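Local coordinates for catalase (PDB 4B7H), which breaks hydrogen peroxide down to water and oxygen at a buried haem, which nitric oxide occupies as an inhibitor here, at residues Thr119-Tyr131 / Asp138-Arg150. Numbering follows the deposited sequence.
Sequences TWRDVHGFALRFY and DIVGNNTPTFFLR. With HEM (protoporphyrin IX containing Fe), chain E.
Strands 125-131 and 138-142 run antiparallel, their axes 4.2 Å apart at closest approach, and reciprocal backbone hydrogen bonds join Phe126 to Gly141 and Leu128 to Ile139. The hairpin illustrates how one sheet can present two different faces. Ala127, Arg129, Asp138 and Val140 share the haem side, where Ala127 CB meets Val140 CG1 at 3.9 Å and the same methyl of Val140 lies 3.6 Å from C2D of the porphyrin. Further along this face Arg129 and Asp138 lie side by side in a salt bridge. The guanidinium grips the carboxylate side-on, Arg129 NE to Asp138 OD1 at 2.8 Å and Arg129 NH2 to Asp138 OD2 at 2.9 Å; both oxygens use their syn lone pairs and the two planes are nearly coplanar, a two-point hold that fixes the rotation of each group. A bend at chi3 (-60°) brings the guanidinium alongside its partner. On the reverse face, CD1 of Ile139 reaches the ring edge of Phe130. Beyond the strands, Asn143 extends the pairing: its N donates to His124 O, while its OD1 receives His124 N at 3.1 Å from above the amide plane. Its chi1 of 70° tucks the amide back over its own backbone, and ND2 donates a hydrogen bond to a water that in turn donates to the carbonyl oxygen of Asp122. Val123 splits its branches, CG1 against Asn142 and CG2 3.7 Å from Phe148 CE2. The porphyrin lies close against the glycine backbone, its CMD methyl 3.5 Å from Gly125 CA, where a side-chain carbon would collide with it, while Phe147 lays one face over CMC. Strand 100-108 pairs with the other edge of 125-132 in the catalase beta-barrel; helix 343-359 brings Tyr352 against Val140 and Met344 against Phe147, and helix 187-194 packs on Val123 and Thr144, whose OG1 bonds Gln189.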
ATOM      1  N   THR A 119      19.313   4.901 -24.432  1.00  9.75           N
ATOM      2  CA  THR A 119      19.962   5.887 -25.303  1.00  9.96           C
ATOM      3  C   THR A 119      19.018   6.907 -25.948  1.00  9.91           C
ATOM      4  O   THR A 119      19.365   7.539 -26.954  1.00 11.39           O
ATOM      5  CB  THR A 119      20.868   5.226 -26.379  1.00 10.72           C
ATOM      6  OG1 THR A 119      20.083   4.378 -27.226  1.00 10.98           O
ATOM      7  CG2 THR A 119      21.948   4.389 -25.718  1.00 12.29           C
ATOM      8  N   TRP A 120      17.833   7.088 -25.371  1.00 10.17           N
ATOM      9  CA  TRP A 120      17.072   8.297 -25.662  1.00 10.29           C
ATOM     10  C   TRP A 120      17.937   9.481 -25.221  1.00  9.81           C
ATOM     11  O   TRP A 120      18.663   9.376 -24.231  1.00 11.01           O
ATOM     12  CB  TRP A 120      15.764   8.331 -24.867  1.00 10.21           C
ATOM     13  CG  TRP A 120      14.630   7.586 -25.481  1.00 10.44           C
ATOM     14  CD1 TRP A 120      14.632   6.915 -26.670  1.00 11.88           C
ATOM     15  CD2 TRP A 120      13.313   7.443 -24.938  1.00 10.39           C
ATOM     16  NE1 TRP A 120      13.397   6.364 -26.900  1.00 13.90           N
ATOM     17  CE2 TRP A 120      12.570   6.664 -25.847  1.00 12.74           C
ATOM     18  CE3 TRP A 120      12.696   7.886 -23.765  1.00 10.73           C
ATOM     19  CZ2 TRP A 120      11.234   6.324 -25.624  1.00 14.97           C
ATOM     20  CZ3 TRP A 120      11.366   7.545 -23.541  1.00 11.70           C
ATOM     21  CH2 TRP A 120      10.651   6.773 -24.468  1.00 14.89           C
ATOM     22  N   ARG A 121      17.866  10.602 -25.941  1.00  9.39           N
ATOM     23  CA  ARG A 121      18.523  11.830 -25.479  1.00  8.99           C
ATOM     24  C   ARG A 121      17.950  12.211 -24.120  1.00  9.25           C
ATOM     25  O   ARG A 121      16.733  12.322 -23.956  1.00 11.29           O
ATOM     26  CB  ARG A 121      18.345  12.993 -26.464  1.00  9.43           C
ATOM     27  CG  ARG A 121      19.018  14.290 -25.966  1.00  9.85           C
ATOM     28  CD  ARG A 121      18.906  15.474 -26.935  1.00 10.11           C
ATOM     29  NE  ARG A 121      19.452  15.095 -28.234  1.00 10.24           N
ATOM     30  CZ  ARG A 121      20.749  15.052 -28.530  1.00  9.84           C
ATOM     31  NH1 ARG A 121      21.663  15.443 -27.648  1.00 10.34           N
ATOM     32  NH2 ARG A 121      21.135  14.649 -29.736  1.00 12.10           N
ATOM     33  N   ASP A 122      18.827  12.392 -23.141  1.00  9.00           N
ATOM     34  CA  ASP A 122      18.391  12.691 -21.788  1.00  9.31           C
ATOM     35  C   ASP A 122      19.606  12.976 -20.939  1.00  7.54           C
ATOM     36  O   ASP A 122      20.726  12.591 -21.293  1.00  9.64           O
ATOM     37  CB  ASP A 122      17.656  11.487 -21.182  1.00 10.63           C
ATOM     38  CG  ASP A 122      16.511  11.890 -20.272  1.00 12.51           C
ATOM     39  OD1 ASP A 122      16.392  13.094 -19.930  1.00 15.33           O
ATOM     40  OD2 ASP A 122      15.718  10.994 -19.894  1.00 10.98           O
ATOM     41  N   VAL A 123      19.380  13.632 -19.808  1.00  9.04           N
ATOM     42  CA  VAL A 123      20.351  13.648 -18.726  1.00  9.75           C
ATOM     43  C   VAL A 123      20.514  12.197 -18.256  1.00  8.81           C
ATOM     44  O   VAL A 123      19.552  11.407 -18.322  1.00  9.35           O
ATOM     45  CB  VAL A 123      19.838  14.527 -17.557  1.00 10.31           C
ATOM     46  CG1 VAL A 123      20.704  14.367 -16.317  1.00 12.35           C
ATOM     47  CG2 VAL A 123      19.754  15.995 -17.979  1.00 13.54           C
ATOM     48  N   HIS A 124      21.712  11.834 -17.796  1.00  8.58           N
ATOM     49  CA  HIS A 124      21.883  10.552 -17.122  1.00  8.27           C
ATOM     50  C   HIS A 124      22.228  10.718 -15.661  1.00  8.37           C
ATOM     51  O   HIS A 124      23.132  11.478 -15.290  1.00  9.97           O
ATOM     52  CB  HIS A 124      22.924   9.681 -17.817  1.00  8.37           C
ATOM     53  CG  HIS A 124      22.488   9.233 -19.168  1.00  8.22           C
ATOM     54  ND1 HIS A 124      21.927   7.997 -19.398  1.00  9.63           N
ATOM     55  CD2 HIS A 124      22.472   9.883 -20.354  1.00  9.07           C
ATOM     56  CE1 HIS A 124      21.612   7.893 -20.678  1.00  9.29           C
ATOM     57  NE2 HIS A 124      21.939   9.024 -21.281  1.00  9.67           N
ATOM     58  N   GLY A 125      21.500   9.990 -14.827  1.00  7.89           N
ATOM     59  CA  GLY A 125      21.771   9.963 -13.405  1.00  8.74           C
ATOM     60  C   GLY A 125      23.079   9.265 -13.106  1.00  8.32           C
ATOM     61  O   GLY A 125      23.477   8.333 -13.807  1.00  8.61           O
ATOM     62  N   PHE A 126      23.734   9.708 -12.038  1.00  7.68           N
ATOM     63  CA  PHE A 126      25.052   9.227 -11.647  1.00  8.57           C
ATOM     64  C   PHE A 126      25.031   9.259 -10.116  1.00  9.10           C
ATOM     65  O   PHE A 126      25.510  10.206  -9.486  1.00  9.34           O
ATOM     66  CB  PHE A 126      26.113  10.176 -12.220  1.00  9.66           C
ATOM     67  CG  PHE A 126      27.511   9.612 -12.267  1.00 10.97           C
ATOM     68  CD1 PHE A 126      28.202   9.327 -11.102  1.00 14.85           C
ATOM     69  CD2 PHE A 126      28.152   9.417 -13.485  1.00 10.42           C
ATOM     70  CE1 PHE A 126      29.505   8.823 -11.150  1.00 16.37           C
ATOM     71  CE2 PHE A 126      29.466   8.927 -13.541  1.00 10.98           C
ATOM     72  CZ  PHE A 126      30.137   8.630 -12.372  1.00 12.89           C
ATOM     73  N   ALA A 127      24.455   8.216  -9.520  1.00  8.51           N
ATOM     74  CA  ALA A 127      24.100   8.236  -8.106  1.00  8.27           C
ATOM     75  C   ALA A 127      24.913   7.248  -7.287  1.00  8.00           C
ATOM     76  O   ALA A 127      24.777   6.030  -7.450  1.00  7.87           O
ATOM     77  CB  ALA A 127      22.610   7.963  -7.945  1.00  9.20           C
ATOM     78  N   LEU A 128      25.724   7.782  -6.379  1.00  8.47           N
ATOM     79  CA  LEU A 128      26.666   6.988  -5.592  1.00  8.09           C
ATOM     80  C   LEU A 128      26.235   6.860  -4.146  1.00  8.58           C
ATOM     81  O   LEU A 128      25.736   7.822  -3.562  1.00  8.87           O
ATOM     82  CB  LEU A 128      28.030   7.674  -5.608  1.00  9.15           C
ATOM     83  CG  LEU A 128      28.721   7.693  -6.967  1.00  9.74           C
ATOM     84  CD1 LEU A 128      29.647   8.886  -7.056  1.00 11.42           C
ATOM     85  CD2 LEU A 128      29.484   6.388  -7.176  1.00 10.77           C
ATOM     86  N   ARG A 129      26.442   5.674  -3.569  1.00  8.11           N
ATOM     87  CA  ARG A 129      26.387   5.483  -2.122  1.00  8.50           C
ATOM     88  C   ARG A 129      27.744   5.025  -1.633  1.00  7.99           C
ATOM     89  O   ARG A 129      28.316   4.080  -2.185  1.00  8.95           O
ATOM     90  CB  ARG A 129      25.377   4.400  -1.732  1.00  8.16           C
ATOM     91  CG  ARG A 129      25.589   3.887  -0.293  1.00  8.49           C
ATOM     92  CD  ARG A 129      24.339   3.190   0.225  1.00  8.41           C
ATOM     93  NE  ARG A 129      23.229   4.135   0.204  1.00  8.11           N
ATOM     94  CZ  ARG A 129      21.946   3.803   0.129  1.00  7.08           C
ATOM     95  NH1 ARG A 129      21.586   2.523   0.098  1.00  7.69           N
ATOM     96  NH2 ARG A 129      21.022   4.757   0.084  1.00  9.04           N
ATOM     97  N   PHE A 130      28.248   5.680  -0.596  1.00  7.74           N
ATOM     98  CA  PHE A 130      29.444   5.224   0.089  1.00  8.93           C
ATOM     99  C   PHE A 130      29.044   4.675   1.453  1.00  8.82           C
ATOM    100  O   PHE A 130      28.424   5.380   2.258  1.00  8.64           O
ATOM    101  CB  PHE A 130      30.445   6.375   0.221  1.00  9.54           C
ATOM    102  CG  PHE A 130      30.809   7.001  -1.098  1.00  9.79           C
ATOM    103  CD1 PHE A 130      31.617   6.320  -1.995  1.00 10.68           C
ATOM    104  CD2 PHE A 130      30.312   8.251  -1.462  1.00 10.79           C
ATOM    105  CE1 PHE A 130      31.945   6.873  -3.222  1.00 11.64           C
ATOM    106  CE2 PHE A 130      30.635   8.816  -2.700  1.00 11.81           C
ATOM    107  CZ  PHE A 130      31.451   8.124  -3.579  1.00 12.05           C
ATOM    108  N   TYR A 131      29.364   3.403   1.691  1.00  8.42           N
ATOM    109  CA  TYR A 131      29.018   2.759   2.957  1.00  9.21           C
ATOM    110  C   TYR A 131      30.105   3.091   3.975  1.00 10.57           C
ATOM    111  O   TYR A 131      31.007   2.283   4.217  1.00 10.17           O
ATOM    112  CB  TYR A 131      28.870   1.238   2.781  1.00  8.72           C
ATOM    113  CG  TYR A 131      27.717   0.813   1.872  1.00  7.53           C
ATOM    114  CD1 TYR A 131      27.873   0.740   0.484  1.00  8.38           C
ATOM    115  CD2 TYR A 131      26.479   0.464   2.407  1.00  7.89           C
ATOM    116  CE1 TYR A 131      26.827   0.344  -0.341  1.00  8.84           C
ATOM    117  CE2 TYR A 131      25.418   0.064   1.587  1.00  8.15           C
ATOM    118  CZ  TYR A 131      25.602  -0.002   0.214  1.00  8.15           C
ATOM    119  OH  TYR A 131      24.572  -0.386  -0.617  1.00  9.29           O
ATOM    120  N   ASP A 138      25.446   9.396   0.473  1.00  7.69           N
ATOM    121  CA  ASP A 138      25.082   9.307  -0.935  1.00  8.48           C
ATOM    122  C   ASP A 138      25.358  10.624  -1.618  1.00  8.55           C
ATOM    123  O   ASP A 138      24.990  11.684  -1.098  1.00  9.41           O
ATOM    124  CB  ASP A 138      23.588   8.993  -1.122  1.00  8.60           C
ATOM    125  CG  ASP A 138      23.176   7.642  -0.561  1.00  9.16           C
ATOM    126  OD1 ASP A 138      24.038   6.846  -0.129  1.00  8.76           O
ATOM    127  OD2 ASP A 138      21.958   7.377  -0.578  1.00  8.68           O
ATOM    128  N   ILE A 139      26.009  10.550  -2.775  1.00  7.87           N
ATOM    129  CA  ILE A 139      26.101  11.705  -3.663  1.00  8.87           C
ATOM    130  C   ILE A 139      25.279  11.361  -4.896  1.00  8.34           C
ATOM    131  O   ILE A 139      25.714  10.601  -5.765  1.00  8.61           O
ATOM    132  CB  ILE A 139      27.552  12.078  -4.038  1.00  9.32           C
ATOM    133  CG1 ILE A 139      28.378  12.328  -2.770  1.00 10.14           C
ATOM    134  CG2 ILE A 139      27.554  13.314  -4.948  1.00 10.77           C
ATOM    135  CD1 ILE A 139      29.848  12.631  -3.017  1.00 10.77           C
ATOM    136  N   VAL A 140      24.061  11.885  -4.923  1.00  8.48           N
ATOM    137  CA  VAL A 140      23.109  11.546  -5.962  1.00  8.53           C
ATOM    138  C   VAL A 140      23.269  12.606  -7.042  1.00  8.13           C
ATOM    139  O   VAL A 140      22.631  13.670  -7.010  1.00  8.61           O
ATOM    140  CB  VAL A 140      21.675  11.485  -5.382  1.00  8.28           C
ATOM    141  CG1 VAL A 140      20.677  11.058  -6.449  1.00  9.30           C
ATOM    142  CG2 VAL A 140      21.638  10.508  -4.202  1.00  9.85           C
ATOM    143  N   GLY A 141      24.169  12.323  -7.982  1.00  8.40           N
ATOM    144  CA  GLY A 141      24.531  13.297  -8.991  1.00  8.61           C
ATOM    145  C   GLY A 141      23.985  12.979 -10.366  1.00  8.75           C
ATOM    146  O   GLY A 141      23.154  12.083 -10.522  1.00  8.37           O
ATOM    147  N   ASN A 142      24.436  13.745 -11.356  1.00  8.58           N
ATOM    148  CA  ASN A 142      24.074  13.552 -12.761  1.00  9.17           C
ATOM    149  C   ASN A 142      25.342  13.659 -13.599  1.00  8.21           C
ATOM    150  O   ASN A 142      26.398  14.030 -13.081  1.00  9.10           O
ATOM    151  CB  ASN A 142      23.079  14.626 -13.224  1.00  9.82           C
ATOM    152  CG  ASN A 142      21.626  14.277 -12.921  1.00 10.37           C
ATOM    153  OD1 ASN A 142      21.232  13.106 -12.908  1.00 13.04           O
ATOM    154  ND2 ASN A 142      20.815  15.304 -12.714  1.00  8.74           N
ATOM    155  N   ASN A 143      25.233  13.373 -14.894  1.00  8.38           N
ATOM    156  CA  ASN A 143      26.360  13.521 -15.815  1.00  8.45           C
ATOM    157  C   ASN A 143      26.516  14.953 -16.367  1.00  9.13           C
ATOM    158  O   ASN A 143      27.132  15.152 -17.424  1.00 11.08           O
ATOM    159  CB  ASN A 143      26.248  12.513 -16.964  1.00  9.11           C
ATOM    160  CG  ASN A 143      25.119  12.842 -17.909  1.00 10.43           C
ATOM    161  OD1 ASN A 143      24.242  13.647 -17.588  1.00 10.00           O
ATOM    162  ND2 ASN A 143      25.129  12.227 -19.080  1.00 11.55           N
ATOM    163  N   THR A 144      25.961  15.928 -15.643  1.00  8.87           N
ATOM    164  CA  THR A 144      26.061  17.355 -15.954  1.00  8.99           C
ATOM    165  C   THR A 144      26.382  18.138 -14.682  1.00  8.97           C
ATOM    166  O   THR A 144      25.897  17.796 -13.593  1.00  8.80           O
ATOM    167  CB  THR A 144      24.743  17.913 -16.527  1.00  9.32           C
ATOM    168  OG1 THR A 144      24.786  19.344 -16.489  1.00 10.43           O
ATOM    169  CG2 THR A 144      23.537  17.417 -15.709  1.00  9.61           C
ATOM    170  N   PRO A 145      27.195  19.201 -14.809  1.00  9.89           N
ATOM    171  CA  PRO A 145      27.576  20.024 -13.658  1.00  9.91           C
ATOM    172  C   PRO A 145      26.469  20.999 -13.248  1.00  9.76           C
ATOM    173  O   PRO A 145      26.612  21.696 -12.241  1.00  9.95           O
ATOM    174  CB  PRO A 145      28.786  20.805 -14.188  1.00 10.38           C
ATOM    175  CG  PRO A 145      28.451  20.986 -15.643  1.00 10.43           C
ATOM    176  CD  PRO A 145      27.892  19.635 -16.033  1.00 10.77           C
ATOM    177  N   THR A 146      25.377  21.039 -14.008  1.00  9.88           N
ATOM    178  CA  THR A 146      24.311  22.007 -13.775  1.00  9.64           C
ATOM    179  C   THR A 146      22.940  21.330 -13.939  1.00  9.78           C
ATOM    180  O   THR A 146      22.867  20.106 -14.024  1.00 11.16           O
ATOM    181  CB  THR A 146      24.503  23.251 -14.698  1.00 10.56           C
ATOM    182  OG1 THR A 146      23.569  24.278 -14.355  1.00 10.59           O
ATOM    183  CG2 THR A 146      24.365  22.878 -16.174  1.00 11.87           C
ATOM    184  N   PHE A 147      21.857  22.102 -13.950  1.00  8.68           N
ATOM    185  CA  PHE A 147      20.525  21.525 -14.138  1.00  8.73           C
ATOM    186  C   PHE A 147      19.571  22.600 -14.639  1.00  8.68           C
ATOM    187  O   PHE A 147      19.954  23.767 -14.752  1.00  9.63           O
ATOM    188  CB  PHE A 147      20.016  20.904 -12.839  1.00 10.01           C
ATOM    189  CG  PHE A 147      18.940  19.854 -13.029  1.00 10.07           C
ATOM    190  CD1 PHE A 147      19.228  18.659 -13.672  1.00 11.68           C
ATOM    191  CD2 PHE A 147      17.662  20.047 -12.520  1.00 11.12           C
ATOM    192  CE1 PHE A 147      18.247  17.672 -13.835  1.00 12.51           C
ATOM    193  CE2 PHE A 147      16.675  19.070 -12.677  1.00 12.57           C
ATOM    194  CZ  PHE A 147      16.975  17.879 -13.327  1.00 13.61           C
ATOM    195  N   PHE A 148      18.329  22.199 -14.909  1.00  9.84           N
ATOM    196  CA  PHE A 148      17.365  23.020 -15.634  1.00  9.80           C
ATOM    197  C   PHE A 148      16.723  24.140 -14.820  1.00  9.50           C
ATOM    198  O   PHE A 148      16.126  25.051 -15.402  1.00  9.97           O
ATOM    199  CB  PHE A 148      16.213  22.151 -16.151  1.00 10.10           C
ATOM    200  CG  PHE A 148      16.634  21.014 -17.050  1.00  8.59           C
ATOM    201  CD1 PHE A 148      16.702  21.188 -18.429  1.00  9.59           C
ATOM    202  CD2 PHE A 148      16.900  19.753 -16.518  1.00  8.77           C
ATOM    203  CE1 PHE A 148      17.060  20.127 -19.265  1.00  9.47           C
ATOM    204  CE2 PHE A 148      17.257  18.686 -17.352  1.00  9.05           C
ATOM    205  CZ  PHE A 148      17.330  18.879 -18.722  1.00  9.69           C
ATOM    206  N   LEU A 149      16.787  24.050 -13.489  1.00  9.19           N
ATOM    207  CA  LEU A 149      15.977  24.925 -12.634  1.00  9.28           C
ATOM    208  C   LEU A 149      16.737  25.335 -11.393  1.00  8.87           C
ATOM    209  O   LEU A 149      17.727  24.691 -11.033  1.00  9.52           O
ATOM    210  CB  LEU A 149      14.693  24.218 -12.195  1.00  8.77           C
ATOM    211  CG  LEU A 149      13.741  23.685 -13.264  1.00 10.09           C
ATOM    212  CD1 LEU A 149      12.743  22.734 -12.623  1.00 10.76           C
ATOM    213  CD2 LEU A 149      13.032  24.831 -13.997  1.00 10.87           C
ATOM    214  N   ARG A 150      16.274  26.401 -10.737  1.00  8.27           N
ATOM    215  CA  ARG A 150      16.882  26.854  -9.484  1.00  8.24           C
ATOM    216  C   ARG A 150      15.892  26.891  -8.322  1.00  8.98           C
ATOM    217  O   ARG A 150      16.192  27.433  -7.249  1.00 10.16           O
ATOM    218  CB  ARG A 150      17.574  28.219  -9.661  1.00  9.51           C
ATOM    219  CG  ARG A 150      16.648  29.373 -10.042  1.00  9.74           C
ATOM    220  CD  ARG A 150      17.435  30.671 -10.267  1.00  9.63           C
ATOM    221  NE  ARG A 150      18.296  30.587 -11.449  1.00  9.63           N
ATOM    222  CZ  ARG A 150      18.051  31.156 -12.630  1.00  9.85           C
ATOM    223  NH1 ARG A 150      16.953  31.885 -12.827  1.00 10.45           N
ATOM    224  NH2 ARG A 150      18.922  30.999 -13.621  1.00 10.20           N
TER
HETATM  225  CHA HEM E1517      15.637  10.529  -8.698  1.00  7.78           C
HETATM  226  CHB HEM E1517      13.472  14.405  -6.745  1.00  7.76           C
HETATM  227  CHC HEM E1517      16.680  17.244  -8.999  1.00  9.27           C
HETATM  228  CHD HEM E1517      19.505  13.385  -9.553  1.00  9.14           C
HETATM  229  C1A HEM E1517      14.767  11.323  -7.991  1.00  7.47           C
HETATM  230  C2A HEM E1517      13.668  10.855  -7.169  1.00  7.68           C
HETATM  231  C3A HEM E1517      13.089  11.935  -6.623  1.00  7.97           C
HETATM  232  C4A HEM E1517      13.789  13.109  -7.084  1.00  8.32           C
HETATM  233  CMA HEM E1517      11.894  11.993  -5.665  1.00  9.58           C
HETATM  234  CAA HEM E1517      13.280   9.373  -6.969  1.00  8.05           C
HETATM  235  CBA HEM E1517      14.085   8.794  -5.815  1.00  8.60           C
HETATM  236  CGA HEM E1517      13.635   7.410  -5.426  1.00  7.98           C
HETATM  237  O1A HEM E1517      14.527   6.594  -5.082  1.00  8.10           O
HETATM  238  O2A HEM E1517      12.415   7.105  -5.445  1.00  8.16           O
HETATM  239  C1B HEM E1517      14.128  15.525  -7.201  1.00  7.39           C
HETATM  240  C2B HEM E1517      13.754  16.896  -6.939  1.00  8.68           C
HETATM  241  C3B HEM E1517      14.637  17.681  -7.590  1.00  8.92           C
HETATM  242  C4B HEM E1517      15.595  16.822  -8.250  1.00  7.95           C
HETATM  243  CMB HEM E1517      12.537  17.308  -6.084  1.00  8.92           C
HETATM  244  CAB HEM E1517      14.743  19.217  -7.650  1.00 10.08           C
HETATM  245  CBB HEM E1517      14.300  20.001  -6.668  1.00 10.92           C
HETATM  246  C1C HEM E1517      17.812  16.472  -9.191  1.00  8.57           C
HETATM  247  C2C HEM E1517      19.180  16.932  -9.384  1.00  9.59           C
HETATM  248  C3C HEM E1517      19.951  15.841  -9.538  1.00  8.77           C
HETATM  249  C4C HEM E1517      19.095  14.680  -9.423  1.00  9.12           C
HETATM  250  CMC HEM E1517      19.616  18.417  -9.425  1.00 10.92           C
HETATM  251  CAC HEM E1517      21.484  15.722  -9.720  1.00  9.86           C
HETATM  252  CBC HEM E1517      22.345  16.633  -9.237  1.00 13.07           C
HETATM  253  C1D HEM E1517      18.701  12.284  -9.447  1.00  8.53           C
HETATM  254  C2D HEM E1517      19.164  10.958  -9.700  1.00  8.01           C
HETATM  255  C3D HEM E1517      17.983  10.063  -9.440  1.00  8.30           C
HETATM  256  C4D HEM E1517      16.907  10.929  -9.038  1.00  7.03           C
HETATM  257  CMD HEM E1517      20.560  10.535 -10.154  1.00  8.89           C
HETATM  258  CAD HEM E1517      17.989   8.546  -9.555  1.00  8.20           C
HETATM  259  CBD HEM E1517      18.675   7.973  -8.316  1.00  8.51           C
HETATM  260  CGD HEM E1517      18.738   6.491  -8.539  1.00  8.26           C
HETATM  261  O1D HEM E1517      18.082   5.727  -7.788  1.00  8.79           O
HETATM  262  O2D HEM E1517      19.435   6.068  -9.495  1.00  8.20           O
HETATM  263  NA  HEM E1517      14.824  12.707  -7.914  1.00  7.83           N
HETATM  264  NB  HEM E1517      15.249  15.508  -8.003  1.00  7.70           N
HETATM  265  NC  HEM E1517      17.799  15.087  -9.214  1.00  8.80           N
HETATM  266  ND  HEM E1517      17.363  12.241  -9.066  1.00  7.78           N
HETATM  267 FE   HEM E1517      16.299  13.885  -8.602  1.00  7.93          FE
HETATM  268  O   HOH W   1      23.233  13.438 -20.890  1.00 12.13           O